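Local coordinates for Alr3699 protein (Nostoc sp., PDB 4XSO) that is of unknown precise function but belongs to the glycosyltransferase families of the GT-B fold, with two Rossmann-like domains, at residues A29-R33 with H53-V57; V144-N148 with F165-R171; P217-I223 with T289-E294; I225-A229 with Q257-L263; M304-K308 with A360-S365. The contacts are given in a common frame with arbitrary orientation. Residue numbers count along the deposited sequence, not the author numbering.

How the interactions relate
The five contacts fall into the two halves of a GT-B fold. Interactions 1 and 2 lie in the half built on the seven-stranded parallel sheet, with centres about 29 Å apart; interactions 3, 4 and 5 belong to the half with the six-stranded sheet. Interactions 3 and 4 share helix 221-228, their centres are about 16 Å apart, and they meet where Gln-257 NE2 lies 2.9 Å from His-222 O, a probable hydrogen bond; along the chain interaction 4 is nested inside the loop closed by interaction 3. Interaction 5 sits about 23 Å from interaction 3, centre to centre. Between the halves, interactions 2 and 3 approach to about 10 Å at their nearest atoms.

Interaction 1: residues A29-R33 with H53-V57; sequences AKPYR and HHIPV
Ala-29, the last residue of helix 20-29, directs its CB toward the second segment and meets Ile-55 CD1 at 4.2 Å; the small methyl suits this buried position. A short 3-10 turn follows at Lys-30 and Pro-31, with Tyr-32 N bonded to Ala-29 O (2.7 Å). The aliphatic part of Lys-30 covers Ile-55 (CG to CD1 4.1 Å), while its NZ merely contacts His-53 CD2 (3.9 Å); His-53 ND1 is hydrogen-bonded to Leu-49 O. The facing segment leaves helix 45-52 through a Schellman motif with His-54 at C-prime (phi/psi 61/29), then extends toward edge strand 57-59 of the parallel Rossmann-like sheet, so two helix-to-strand connections pack side by side. Arg-33 does most of the covering, Arg-33 CA lying 5.3 Å from Ile-55 CA. With chi1 p and chi2 and chi3 t, it lays its CB 4.0 Å from Ile-55 CG1, places one guanidinium face over His-54 CB (3.9 Å from CZ) and gives a weak hydrogen bond from NH2 to His-53 O (2.7 Å). Arg-33 O lies 3.5 Å from Pro-56 CD.

Interaction 2: residues V144-N148 with F165-R171; sequences VNLAN and FIQAGGR
The side-chain amide of Asn-148, on helix 137-150, reads the backbone of the loop after helix 159-167: ND2 donates to Gly-169 O (2.9 Å) and OD1 accepts from Arg-171 N (2.9 Å). Chi1 m with chi2 near -12° presents both ends, a double role that suits asparagine. Arg-171, with chi3 p, curls back so that NH1 donates to Asn-148 O at 2.6 Å, while its NE forms a salt bridge with Glu-173. Helix 159-167 ends in a Schellman motif: Gly-169 (phi/psi 102/1) follows Ala-168, and Gly-170 N bonds to Phe-165 O (2.7 Å). A side chain on Gly-170 would collide with the Phe-165 ring. CA atoms of Val-144 and Gly-170 stand 5.3 Å apart, those of Asn-148 and Arg-171 5.9 Å. Beside the polar bonds, Val-144 packs CG2 on Ala-168 CB (3.8 Å) and CG1 on Gly-169 C (3.5 Å); Ala-147 CB meets the Phe-165 ring edge at CE1 (4.0 Å). Thus two successive helical elements of the Rossmann-like domain each supply a side chain to the other's main chain.

Interaction 3: residues P217-I223 with T289-E294; sequences PWKGQHI and TSTAPE
Thr-289 opens the loop after strand 285-287. Its chi1 p hydroxyl donates from OG1 to Gly-220 O (2.7 Å) and is also hydrogen-bonded to His-211, so a small side chain with a hydroxyl fits this buried corner. Thr-289 O receives a CA-H...O contact from Gly-220 CA at 3.3 Å. Gly-220, at the N-cap position of helix 221-228, has phi/psi 73/31 and closes a type I turn begun at Pro-217; a CB here would strike Thr-289 O. Ser-290 runs closest to the turn, its CA 4.1 Å from that of Lys-219. A water accepts from Thr-289 N (3.0 Å) and donates to Ser-290 OG (2.7 Å) and Lys-219 O (2.6 Å). Ser-290 OG in turn donates to Glu-294 OE2 over a very short 2.4 Å. Thr-291 N bonds to Trp-218 O (2.8 Å), and its OG1 donates to the same Trp-218 O at 3.3 Å; its methyl CG2 rests 4.1 Å from Ile-223 CG1. Ala-292 points toward the turn without bulk. Glu-294 ends the segment with OE2 4.1 Å from Lys-219 NZ, beyond salt-bridge range, and OE1 bonded to His-288. Two loops following parallel strands thus meet in the Rossmann-like domain of a GT-B fold; every direct hydrogen bond between them ends on Trp-218 O or Gly-220 O, and threonine hydroxyls give two of the three, so short polar side chains tie the loop to the turn's backbone.

Interaction 4: residues I225-A229 with Q257-L263; sequences IDALA and QITRLGL
Ile-225 is the main bump of this contact. From helix 221-228 it points toward helix 248-260 with chi1 m and chi2 t, and its CG2 methyl enters a hollow walled by Gln-257 (CD 3.6 Å from CG2), Ile-258 (CG1 3.8 Å), Leu-261 (CD1 4.1 Å) and Leu-263 (CD1 4.2 Å). A beta-branched residue fills such a hollow well. In return, Leu-263 pushes CD1 against the first helix, 3.9 Å from Leu-228 CB, 3.9 Å from Ala-229 N and 3.7 Å from Ile-225 O; the small Ala-229 lets it approach and also receives Leu-261 CD2 at 4.1 Å from its CB. Matching CA pairs are Ile-225 with Ile-258 (6.7 Å) and Ala-229 with Leu-261 (6.6 Å). Helix 248-260 ends in a Schellman motif at Gly-262 (phi/psi 67/27), with Leu-263 N bonded to Ile-258 O (2.9 Å), which turns Leu-263 back into the interface. On one flank Gln-257, extended with chi1 and chi2 t, donates from NE2 to Asp-226 OD1 (2.7 Å) and also to His-222 O, whereas its buried OE1 finds no partner. Leu-228 and Ile-258 also rest on strand 267-271, so this is the packing of successive helices against one face of a parallel Rossmann-like sheet.

Interaction 5: residues M304-K308 with A360-S365; sequences MLCGK and AQAIAS
Gln-361, with chi1 and chi2 t and chi3 near 65°, stretches from helix 350-368 to donate from NE2 to Leu-305 O (2.7 Å, nearly linear), a main-chain acceptor in the last turn of helix 298-305. That helix stops in a Schellman motif: Gly-307 has phi/psi 69/36, its N bonds to Met-304 O (2.7 Å), and a CB there would crowd the Gln-361 amide. CA atoms lie close, 4.9 Å for Met-304 with Ala-360 and 4.5 Å for Leu-305 with Gln-361; small Ala-360 and Ala-364, both pointing toward segment 304-308, are consistent with this. Met-304, m then t, sets CB 3.7 Å from Ala-364 CB and bends CE to 3.9 Å from Ala-360 CB and 4.3 Å from Ile-363 CG2. Leu-305 (m, t) begins pointing away, yet its CD2 returns to Ala-364 CB at 3.8 Å. Ser-365 (m) bonds its OG to Gln-361 O (2.7 Å). Helix 350-368 thus covers the end of helix 298-305 just before strand 310-313, in the six-stranded Rossmann-like half of the GT-B fold, and Leu-305 also touches Phe-182, Ile-184 and Tyr-187.

Interaction 1: residues A29-R33 with H53-V57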
# COMPACT_ATOMS: atom_id res chain seq x y z
N ALA A 29 9.88 -11.20 -21.12
CA ALA A 29 9.81 -12.29 -20.18
C ALA A 29 10.30 -13.68 -20.67
O ALA A 29 10.82 -14.49 -19.86
CB ALA A 29 8.39 -12.39 -19.69
N LYS A 30 10.23 -13.94 -21.96
CA LYS A 30 10.56 -15.27 -22.46
C LYS A 30 11.91 -15.78 -22.07
O LYS A 30 11.99 -16.94 -21.71
CB LYS A 30 10.39 -15.39 -24.01
CG LYS A 30 9.03 -15.97 -24.42
CD LYS A 30 8.93 -16.30 -25.92
CE LYS A 30 8.69 -15.07 -26.79
NZ LYS A 30 8.31 -15.39 -28.19
N PRO A 31 12.97 -14.94 -22.14
CA PRO A 31 14.29 -15.37 -21.75
C PRO A 31 14.36 -15.76 -20.28
O PRO A 31 15.35 -16.41 -19.86
CB PRO A 31 15.19 -14.14 -22.02
CG PRO A 31 14.43 -13.34 -23.00
CD PRO A 31 12.98 -13.60 -22.74
N TYR A 32 13.35 -15.36 -19.51
CA TYR A 32 13.41 -15.55 -18.03
C TYR A 32 12.33 -16.52 -17.58
O TYR A 32 12.11 -16.70 -16.37
CB TYR A 32 13.21 -14.19 -17.29
CG TYR A 32 14.25 -13.23 -17.68
CD1 TYR A 32 15.53 -13.32 -17.11
CD2 TYR A 32 13.98 -12.20 -18.58
CE1 TYR A 32 16.56 -12.46 -17.48
CE2 TYR A 32 14.98 -11.31 -18.95
CZ TYR A 32 16.27 -11.44 -18.40
OH TYR A 32 17.28 -10.62 -18.83
N ARG A 33 11.70 -17.19 -18.53
CA ARG A 33 10.54 -17.90 -18.22
C ARG A 33 10.77 -19.11 -17.28
O ARG A 33 9.79 -19.59 -16.75
CB ARG A 33 9.71 -18.26 -19.46
CG ARG A 33 10.21 -19.42 -20.23
CD ARG A 33 9.34 -19.64 -21.42
NE ARG A 33 9.76 -20.86 -22.08
CZ ARG A 33 9.35 -21.25 -23.28
NH1 ARG A 33 9.78 -22.40 -23.76
NH2 ARG A 33 8.49 -20.51 -23.99
N HIS A 53 2.74 -19.35 -24.20
CA HIS A 53 4.17 -19.15 -24.35
C HIS A 53 4.97 -19.76 -23.20
O HIS A 53 6.13 -19.48 -23.08
CB HIS A 53 4.48 -17.65 -24.50
CG HIS A 53 4.18 -17.09 -25.86
ND1 HIS A 53 2.98 -16.47 -26.17
CD2 HIS A 53 4.94 -17.03 -26.98
CE1 HIS A 53 3.02 -16.04 -27.42
NE2 HIS A 53 4.19 -16.38 -27.94
N HIS A 54 4.34 -20.59 -22.36
CA HIS A 54 4.98 -21.23 -21.19
C HIS A 54 5.52 -20.23 -20.14
O HIS A 54 6.44 -20.55 -19.38
CB HIS A 54 6.04 -22.29 -21.59
CG HIS A 54 5.55 -23.27 -22.60
ND1 HIS A 54 4.66 -24.28 -22.29
CD2 HIS A 54 5.75 -23.35 -23.94
CE1 HIS A 54 4.32 -24.93 -23.38
NE2 HIS A 54 4.98 -24.39 -24.40
N ILE A 55 4.88 -19.07 -20.05
CA ILE A 55 5.30 -18.08 -19.09
C ILE A 55 4.38 -18.22 -17.90
O ILE A 55 3.19 -18.02 -18.01
CB ILE A 55 5.29 -16.68 -19.66
CG1 ILE A 55 6.27 -16.60 -20.79
CG2 ILE A 55 5.75 -15.63 -18.63
CD1 ILE A 55 6.10 -15.35 -21.60
N PRO A 56 4.97 -18.49 -16.71
CA PRO A 56 4.11 -18.64 -15.57
C PRO A 56 3.32 -17.35 -15.34
O PRO A 56 3.89 -16.24 -15.44
CB PRO A 56 5.05 -18.96 -14.43
CG PRO A 56 6.30 -19.47 -15.07
CD PRO A 56 6.39 -18.71 -16.39
N VAL A 57 2.06 -17.53 -14.97
CA VAL A 57 1.16 -16.37 -14.79
C VAL A 57 0.24 -16.66 -13.64
O VAL A 57 -0.14 -17.81 -13.42
CB VAL A 57 0.41 -15.93 -16.08
CG1 VAL A 57 -0.42 -17.05 -16.61
CG2 VAL A 57 -0.52 -14.74 -15.79

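Interaction 2: residues V144-N148 with F165-R171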
# COMPACT_ATOMS: atom_id res chain seq x y z
N VAL A 144 4.81 9.15 -10.74
CA VAL A 144 6.10 9.80 -10.75
C VAL A 144 6.79 9.70 -9.38
O VAL A 144 8.00 9.37 -9.23
CB VAL A 144 5.90 11.27 -11.18
CG1 VAL A 144 7.05 12.14 -10.76
CG2 VAL A 144 5.62 11.38 -12.68
N ASN A 145 6.04 10.03 -8.35
CA ASN A 145 6.62 10.07 -7.02
C ASN A 145 7.11 8.67 -6.57
O ASN A 145 8.18 8.51 -6.02
CB ASN A 145 5.60 10.56 -6.07
CG ASN A 145 6.06 10.45 -4.62
OD1 ASN A 145 5.30 10.00 -3.74
ND2 ASN A 145 7.31 10.87 -4.36
N LEU A 146 6.29 7.66 -6.79
CA LEU A 146 6.67 6.33 -6.38
C LEU A 146 7.90 5.87 -7.19
O LEU A 146 8.84 5.28 -6.68
CB LEU A 146 5.51 5.37 -6.56
CG LEU A 146 4.37 5.66 -5.52
CD1 LEU A 146 3.23 4.68 -5.64
CD2 LEU A 146 4.94 5.50 -4.13
N ALA A 147 7.88 6.15 -8.47
CA ALA A 147 9.03 5.75 -9.32
C ALA A 147 10.30 6.41 -8.81
O ALA A 147 11.34 5.73 -8.56
CB ALA A 147 8.69 6.10 -10.79
N ASN A 148 10.21 7.72 -8.56
CA ASN A 148 11.36 8.48 -8.14
C ASN A 148 11.89 7.97 -6.83
O ASN A 148 13.10 7.93 -6.60
CB ASN A 148 11.03 10.00 -7.97
CG ASN A 148 10.80 10.67 -9.28
OD1 ASN A 148 11.09 10.09 -10.32
ND2 ASN A 148 10.31 11.92 -9.26
N PHE A 165 8.01 11.57 -18.96
CA PHE A 165 8.19 11.20 -17.58
C PHE A 165 8.96 12.24 -16.82
O PHE A 165 8.64 12.57 -15.67
CB PHE A 165 8.98 9.87 -17.54
CG PHE A 165 9.47 9.51 -16.18
CD1 PHE A 165 8.58 8.98 -15.21
CD2 PHE A 165 10.82 9.60 -15.85
CE1 PHE A 165 9.08 8.55 -13.98
CE2 PHE A 165 11.31 9.18 -14.61
CZ PHE A 165 10.45 8.67 -13.67
N ILE A 166 9.99 12.76 -17.47
CA ILE A 166 10.78 13.83 -16.92
C ILE A 166 9.96 15.15 -16.74
O ILE A 166 10.09 15.81 -15.72
CB ILE A 166 11.98 14.09 -17.83
CG1 ILE A 166 12.99 12.96 -17.70
CG2 ILE A 166 12.61 15.47 -17.54
CD1 ILE A 166 14.18 13.12 -18.70
N GLN A 167 9.16 15.52 -17.73
CA GLN A 167 8.38 16.77 -17.69
C GLN A 167 7.31 16.74 -16.63
O GLN A 167 6.86 17.75 -16.17
CB GLN A 167 7.69 16.99 -19.05
CG GLN A 167 8.68 17.45 -20.10
CD GLN A 167 8.17 17.42 -21.53
OE1 GLN A 167 7.21 16.71 -21.88
NE2 GLN A 167 8.85 18.15 -22.38
N ALA A 168 6.86 15.53 -16.27
CA ALA A 168 5.92 15.29 -15.21
C ALA A 168 6.59 15.25 -13.85
O ALA A 168 5.92 15.04 -12.89
CB ALA A 168 5.21 13.98 -15.44
N GLY A 169 7.88 15.50 -13.75
CA GLY A 169 8.58 15.51 -12.48
C GLY A 169 9.42 14.22 -12.24
O GLY A 169 10.06 14.11 -11.20
N GLY A 170 9.46 13.28 -13.18
CA GLY A 170 10.32 12.10 -12.99
C GLY A 170 11.79 12.45 -13.03
O GLY A 170 12.24 13.36 -13.75
N ARG A 171 12.54 11.69 -12.27
CA ARG A 171 13.99 11.88 -12.18
C ARG A 171 14.68 11.35 -13.44
O ARG A 171 14.78 10.14 -13.64
CB ARG A 171 14.48 11.15 -10.95
CG ARG A 171 14.23 11.91 -9.65
CD ARG A 171 14.53 11.01 -8.46
NE ARG A 171 15.90 10.65 -8.40
CZ ARG A 171 16.36 9.52 -7.85
NH1 ARG A 171 15.54 8.64 -7.31
NH2 ARG A 171 17.68 9.28 -7.86

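Interaction 3: residues P217-I223 with T289-E294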
# COMPACT_ATOMS: atom_id res chain seq x y z
N PRO A 217 -10.92 6.14 -33.35
CA PRO A 217 -10.68 7.49 -33.91
C PRO A 217 -9.24 7.95 -33.70
O PRO A 217 -8.68 8.61 -34.56
CB PRO A 217 -11.63 8.41 -33.13
CG PRO A 217 -12.61 7.51 -32.44
CD PRO A 217 -12.07 6.10 -32.41
N TRP A 218 -8.66 7.56 -32.57
CA TRP A 218 -7.28 7.92 -32.25
C TRP A 218 -6.34 7.30 -33.32
O TRP A 218 -5.29 7.89 -33.60
CB TRP A 218 -6.84 7.40 -30.86
CG TRP A 218 -7.39 8.11 -29.64
CD1 TRP A 218 -8.41 9.02 -29.59
CD2 TRP A 218 -6.96 7.90 -28.27
NE1 TRP A 218 -8.63 9.41 -28.28
CE2 TRP A 218 -7.75 8.74 -27.45
CE3 TRP A 218 -5.98 7.08 -27.65
CZ2 TRP A 218 -7.59 8.79 -26.04
CZ3 TRP A 218 -5.82 7.14 -26.25
CH2 TRP A 218 -6.62 7.98 -25.47
N LYS A 219 -6.71 6.13 -33.86
CA LYS A 219 -5.87 5.46 -34.87
C LYS A 219 -5.97 6.02 -36.28
O LYS A 219 -5.16 5.66 -37.15
CB LYS A 219 -6.08 3.95 -34.85
CG LYS A 219 -5.72 3.32 -33.49
CD LYS A 219 -4.21 3.42 -33.26
CE LYS A 219 -3.73 2.80 -31.96
NZ LYS A 219 -3.30 1.40 -32.22
N GLY A 220 -6.97 6.87 -36.54
CA GLY A 220 -6.99 7.71 -37.74
C GLY A 220 -7.26 7.07 -39.10
O GLY A 220 -6.83 7.56 -40.14
N GLN A 221 -8.04 6.03 -39.12
CA GLN A 221 -8.43 5.44 -40.42
C GLN A 221 -9.16 6.44 -41.30
O GLN A 221 -9.01 6.40 -42.50
CB GLN A 221 -9.33 4.21 -40.22
CG GLN A 221 -8.59 2.96 -39.80
CD GLN A 221 -8.46 2.82 -38.29
OE1 GLN A 221 -8.90 3.68 -37.54
NE2 GLN A 221 -7.85 1.71 -37.85
N HIS A 222 -9.91 7.37 -40.70
CA HIS A 222 -10.65 8.39 -41.48
C HIS A 222 -9.74 9.36 -42.22
O HIS A 222 -10.09 9.89 -43.28
CB HIS A 222 -11.66 9.15 -40.56
CG HIS A 222 -11.00 9.99 -39.51
ND1 HIS A 222 -10.47 9.46 -38.34
CD2 HIS A 222 -10.75 11.32 -39.46
CE1 HIS A 222 -9.92 10.42 -37.63
NE2 HIS A 222 -10.06 11.56 -38.30
N ILE A 223 -8.53 9.55 -41.71
CA ILE A 223 -7.52 10.39 -42.38
C ILE A 223 -7.00 9.69 -43.67
O ILE A 223 -6.91 10.33 -44.69
CB ILE A 223 -6.32 10.69 -41.40
CG1 ILE A 223 -6.81 11.25 -40.07
CG2 ILE A 223 -5.28 11.61 -42.05
CD1 ILE A 223 -7.37 12.66 -40.22
N THR A 289 -1.47 6.48 -39.24
CA THR A 289 -2.10 7.82 -39.32
C THR A 289 -2.79 8.18 -38.02
O THR A 289 -3.85 8.79 -38.05
CB THR A 289 -3.14 7.85 -40.42
OG1 THR A 289 -4.21 6.95 -40.10
CG2 THR A 289 -2.50 7.45 -41.74
N SER A 290 -2.23 7.72 -36.89
CA SER A 290 -2.76 8.05 -35.56
C SER A 290 -2.76 9.58 -35.28
O SER A 290 -1.83 10.31 -35.64
CB SER A 290 -1.94 7.35 -34.49
OG SER A 290 -2.09 5.95 -34.62
N THR A 291 -3.81 10.03 -34.62
CA THR A 291 -4.07 11.47 -34.44
C THR A 291 -3.71 11.89 -33.05
O THR A 291 -3.94 12.99 -32.69
CB THR A 291 -5.53 11.82 -34.70
OG1 THR A 291 -6.37 10.97 -33.90
CG2 THR A 291 -5.86 11.61 -36.14
N ALA A 292 -3.18 10.96 -32.27
CA ALA A 292 -2.68 11.29 -30.99
C ALA A 292 -1.30 10.64 -30.86
O ALA A 292 -1.09 9.55 -31.41
CB ALA A 292 -3.64 10.76 -29.91
N PRO A 293 -0.36 11.32 -30.17
CA PRO A 293 1.00 10.88 -30.14
C PRO A 293 1.08 9.53 -29.47
O PRO A 293 0.48 9.34 -28.44
CB PRO A 293 1.70 11.91 -29.24
CG PRO A 293 0.83 13.13 -29.28
CD PRO A 293 -0.55 12.57 -29.39
N GLU A 294 1.80 8.62 -30.05
CA GLU A 294 1.97 7.30 -29.52
C GLU A 294 3.42 7.14 -29.01
O GLU A 294 4.39 7.74 -29.55
CB GLU A 294 1.64 6.24 -30.60
CG GLU A 294 0.14 6.23 -31.01
CD GLU A 294 -0.18 5.27 -32.15
OE1 GLU A 294 0.76 4.69 -32.76
OE2 GLU A 294 -1.38 5.07 -32.45
O HOH W 1 -2.72 4.87 -37.00

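Interaction 4: residues I225-A229 with Q257-L263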
# COMPACT_ATOMS: atom_id res chain seq x y z
N ILE A 225 -8.69 7.50 -45.40
CA ILE A 225 -9.87 7.55 -46.27
C ILE A 225 -9.99 8.96 -46.95
O ILE A 225 -10.06 9.00 -48.16
CB ILE A 225 -11.13 7.10 -45.52
CG1 ILE A 225 -10.97 5.61 -45.13
CG2 ILE A 225 -12.36 7.28 -46.39
CD1 ILE A 225 -11.83 5.20 -43.97
N ASP A 226 -9.87 10.07 -46.19
CA ASP A 226 -9.87 11.40 -46.83
C ASP A 226 -8.72 11.54 -47.84
O ASP A 226 -8.91 11.99 -48.96
CB ASP A 226 -9.73 12.50 -45.81
CG ASP A 226 -11.00 12.78 -45.05
OD1 ASP A 226 -12.07 12.44 -45.55
OD2 ASP A 226 -10.92 13.33 -43.91
N ALA A 227 -7.52 11.06 -47.49
CA ALA A 227 -6.44 11.11 -48.46
C ALA A 227 -6.73 10.26 -49.71
O ALA A 227 -6.32 10.61 -50.81
CB ALA A 227 -5.12 10.67 -47.83
N LEU A 228 -7.42 9.13 -49.57
CA LEU A 228 -7.69 8.28 -50.73
C LEU A 228 -8.50 9.06 -51.78
O LEU A 228 -8.28 8.94 -52.97
CB LEU A 228 -8.45 7.02 -50.30
CG LEU A 228 -7.98 5.72 -50.95
CD1 LEU A 228 -6.47 5.60 -50.83
CD2 LEU A 228 -8.65 4.51 -50.29
N ALA A 229 -9.40 9.89 -51.28
CA ALA A 229 -10.21 10.77 -52.12
C ALA A 229 -9.34 11.61 -53.03
O ALA A 229 -9.82 12.07 -54.05
CB ALA A 229 -11.09 11.65 -51.25
N GLN A 257 -18.53 7.59 -44.30
CA GLN A 257 -17.51 8.43 -44.93
C GLN A 257 -17.12 7.82 -46.29
O GLN A 257 -17.09 8.51 -47.33
CB GLN A 257 -16.25 8.58 -44.00
CG GLN A 257 -15.10 9.38 -44.63
CD GLN A 257 -13.79 9.36 -43.83
OE1 GLN A 257 -13.63 8.59 -42.92
NE2 GLN A 257 -12.85 10.21 -44.22
N ILE A 258 -16.72 6.55 -46.26
CA ILE A 258 -16.30 5.88 -47.45
C ILE A 258 -17.38 5.93 -48.58
O ILE A 258 -17.09 6.16 -49.73
CB ILE A 258 -15.97 4.40 -47.13
CG1 ILE A 258 -14.68 4.28 -46.31
CG2 ILE A 258 -15.91 3.56 -48.42
CD1 ILE A 258 -14.59 2.96 -45.60
N THR A 259 -18.61 5.60 -48.24
CA THR A 259 -19.72 5.75 -49.19
C THR A 259 -19.95 7.23 -49.59
O THR A 259 -20.06 7.55 -50.74
CB THR A 259 -21.01 5.20 -48.59
OG1 THR A 259 -20.89 3.78 -48.46
CG2 THR A 259 -22.20 5.55 -49.52
N ARG A 260 -19.97 8.15 -48.64
CA ARG A 260 -20.05 9.57 -49.03
C ARG A 260 -18.94 10.06 -50.03
O ARG A 260 -19.19 10.88 -50.94
CB ARG A 260 -20.06 10.41 -47.76
CG ARG A 260 -20.05 11.93 -47.95
CD ARG A 260 -20.24 12.69 -46.61
NE ARG A 260 -19.19 12.45 -45.61
CZ ARG A 260 -17.92 12.88 -45.68
NH1 ARG A 260 -17.47 13.57 -46.72
NH2 ARG A 260 -17.07 12.60 -44.70
N LEU A 261 -17.70 9.56 -49.88
CA LEU A 261 -16.61 9.92 -50.80
C LEU A 261 -16.65 9.14 -52.08
O LEU A 261 -15.86 9.36 -52.97
CB LEU A 261 -15.25 9.79 -50.12
CG LEU A 261 -15.19 10.90 -49.05
CD1 LEU A 261 -14.23 10.62 -47.91
CD2 LEU A 261 -14.87 12.24 -49.70
N GLY A 262 -17.61 8.23 -52.23
CA GLY A 262 -17.58 7.36 -53.41
C GLY A 262 -16.43 6.35 -53.48
O GLY A 262 -16.05 5.89 -54.56
N LEU A 263 -15.91 5.96 -52.32
CA LEU A 263 -14.76 5.03 -52.25
C LEU A 263 -15.02 3.54 -51.91
O LEU A 263 -14.10 2.81 -51.49
CB LEU A 263 -13.82 5.60 -51.23
CG LEU A 263 -13.14 6.89 -51.72
CD1 LEU A 263 -12.32 7.40 -50.56
CD2 LEU A 263 -12.30 6.66 -52.98

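Interaction 5: residues M304-K308 with A360-S365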
# COMPACT_ATOMS: atom_id res chain seq x y z
N MET A 304 8.73 -1.56 -41.54
CA MET A 304 10.12 -1.33 -41.90
C MET A 304 10.83 -2.70 -42.02
O MET A 304 11.53 -2.98 -42.98
CB MET A 304 10.79 -0.43 -40.86
CG MET A 304 10.27 1.02 -40.82
SD MET A 304 11.01 2.07 -39.51
CE MET A 304 12.14 2.76 -40.60
N LEU A 305 10.63 -3.56 -41.05
CA LEU A 305 11.26 -4.89 -41.07
C LEU A 305 10.72 -5.68 -42.21
O LEU A 305 11.40 -6.62 -42.68
CB LEU A 305 10.96 -5.61 -39.75
CG LEU A 305 11.73 -5.11 -38.55
CD1 LEU A 305 11.12 -5.68 -37.28
CD2 LEU A 305 13.17 -5.48 -38.66
N CYS A 306 9.50 -5.36 -42.69
CA CYS A 306 8.99 -6.08 -43.85
C CYS A 306 9.59 -5.49 -45.10
O CYS A 306 9.25 -5.87 -46.21
CB CYS A 306 7.47 -6.04 -43.98
SG CYS A 306 6.52 -6.86 -42.73
N GLY A 307 10.46 -4.51 -44.95
CA GLY A 307 10.99 -3.91 -46.14
C GLY A 307 9.98 -3.10 -46.92
O GLY A 307 10.06 -3.08 -48.10
N LYS A 308 9.06 -2.41 -46.28
CA LYS A 308 8.04 -1.64 -46.99
C LYS A 308 8.19 -0.14 -46.79
O LYS A 308 8.68 0.32 -45.76
CB LYS A 308 6.65 -2.04 -46.49
CG LYS A 308 6.26 -3.46 -46.93
CD LYS A 308 6.33 -3.42 -48.46
CE LYS A 308 5.66 -4.53 -49.15
NZ LYS A 308 5.90 -4.33 -50.58
N ALA A 360 14.91 1.08 -44.92
CA ALA A 360 14.11 0.79 -43.75
C ALA A 360 14.34 -0.60 -43.14
O ALA A 360 14.54 -0.74 -41.93
CB ALA A 360 12.63 1.00 -44.08
N GLN A 361 14.35 -1.64 -43.96
CA GLN A 361 14.62 -2.98 -43.47
C GLN A 361 15.97 -3.02 -42.78
O GLN A 361 16.07 -3.62 -41.72
CB GLN A 361 14.52 -4.04 -44.59
CG GLN A 361 14.50 -5.45 -44.03
CD GLN A 361 14.09 -6.49 -45.08
OE1 GLN A 361 14.80 -6.68 -46.03
NE2 GLN A 361 12.88 -7.09 -44.94
N ALA A 362 16.98 -2.40 -43.40
CA ALA A 362 18.37 -2.43 -42.89
C ALA A 362 18.45 -1.72 -41.55
O ALA A 362 19.03 -2.27 -40.62
CB ALA A 362 19.35 -1.76 -43.86
N ILE A 363 17.91 -0.48 -41.45
CA ILE A 363 18.01 0.24 -40.24
C ILE A 363 17.16 -0.41 -39.12
O ILE A 363 17.61 -0.47 -37.97
CB ILE A 363 17.74 1.78 -40.43
CG1 ILE A 363 17.97 2.55 -39.11
CG2 ILE A 363 16.35 2.10 -40.88
CD1 ILE A 363 19.43 2.58 -38.74
N ALA A 364 15.97 -0.90 -39.42
CA ALA A 364 15.12 -1.46 -38.37
C ALA A 364 15.73 -2.80 -37.83
O ALA A 364 15.61 -3.17 -36.64
CB ALA A 364 13.71 -1.69 -38.91
N SER A 365 16.36 -3.54 -38.73
CA SER A 365 17.00 -4.79 -38.33
C SER A 365 18.13 -4.48 -37.33
O SER A 365 18.37 -5.23 -36.39
CB SER A 365 17.55 -5.51 -39.59
OG SER A 365 16.43 -5.91 -40.37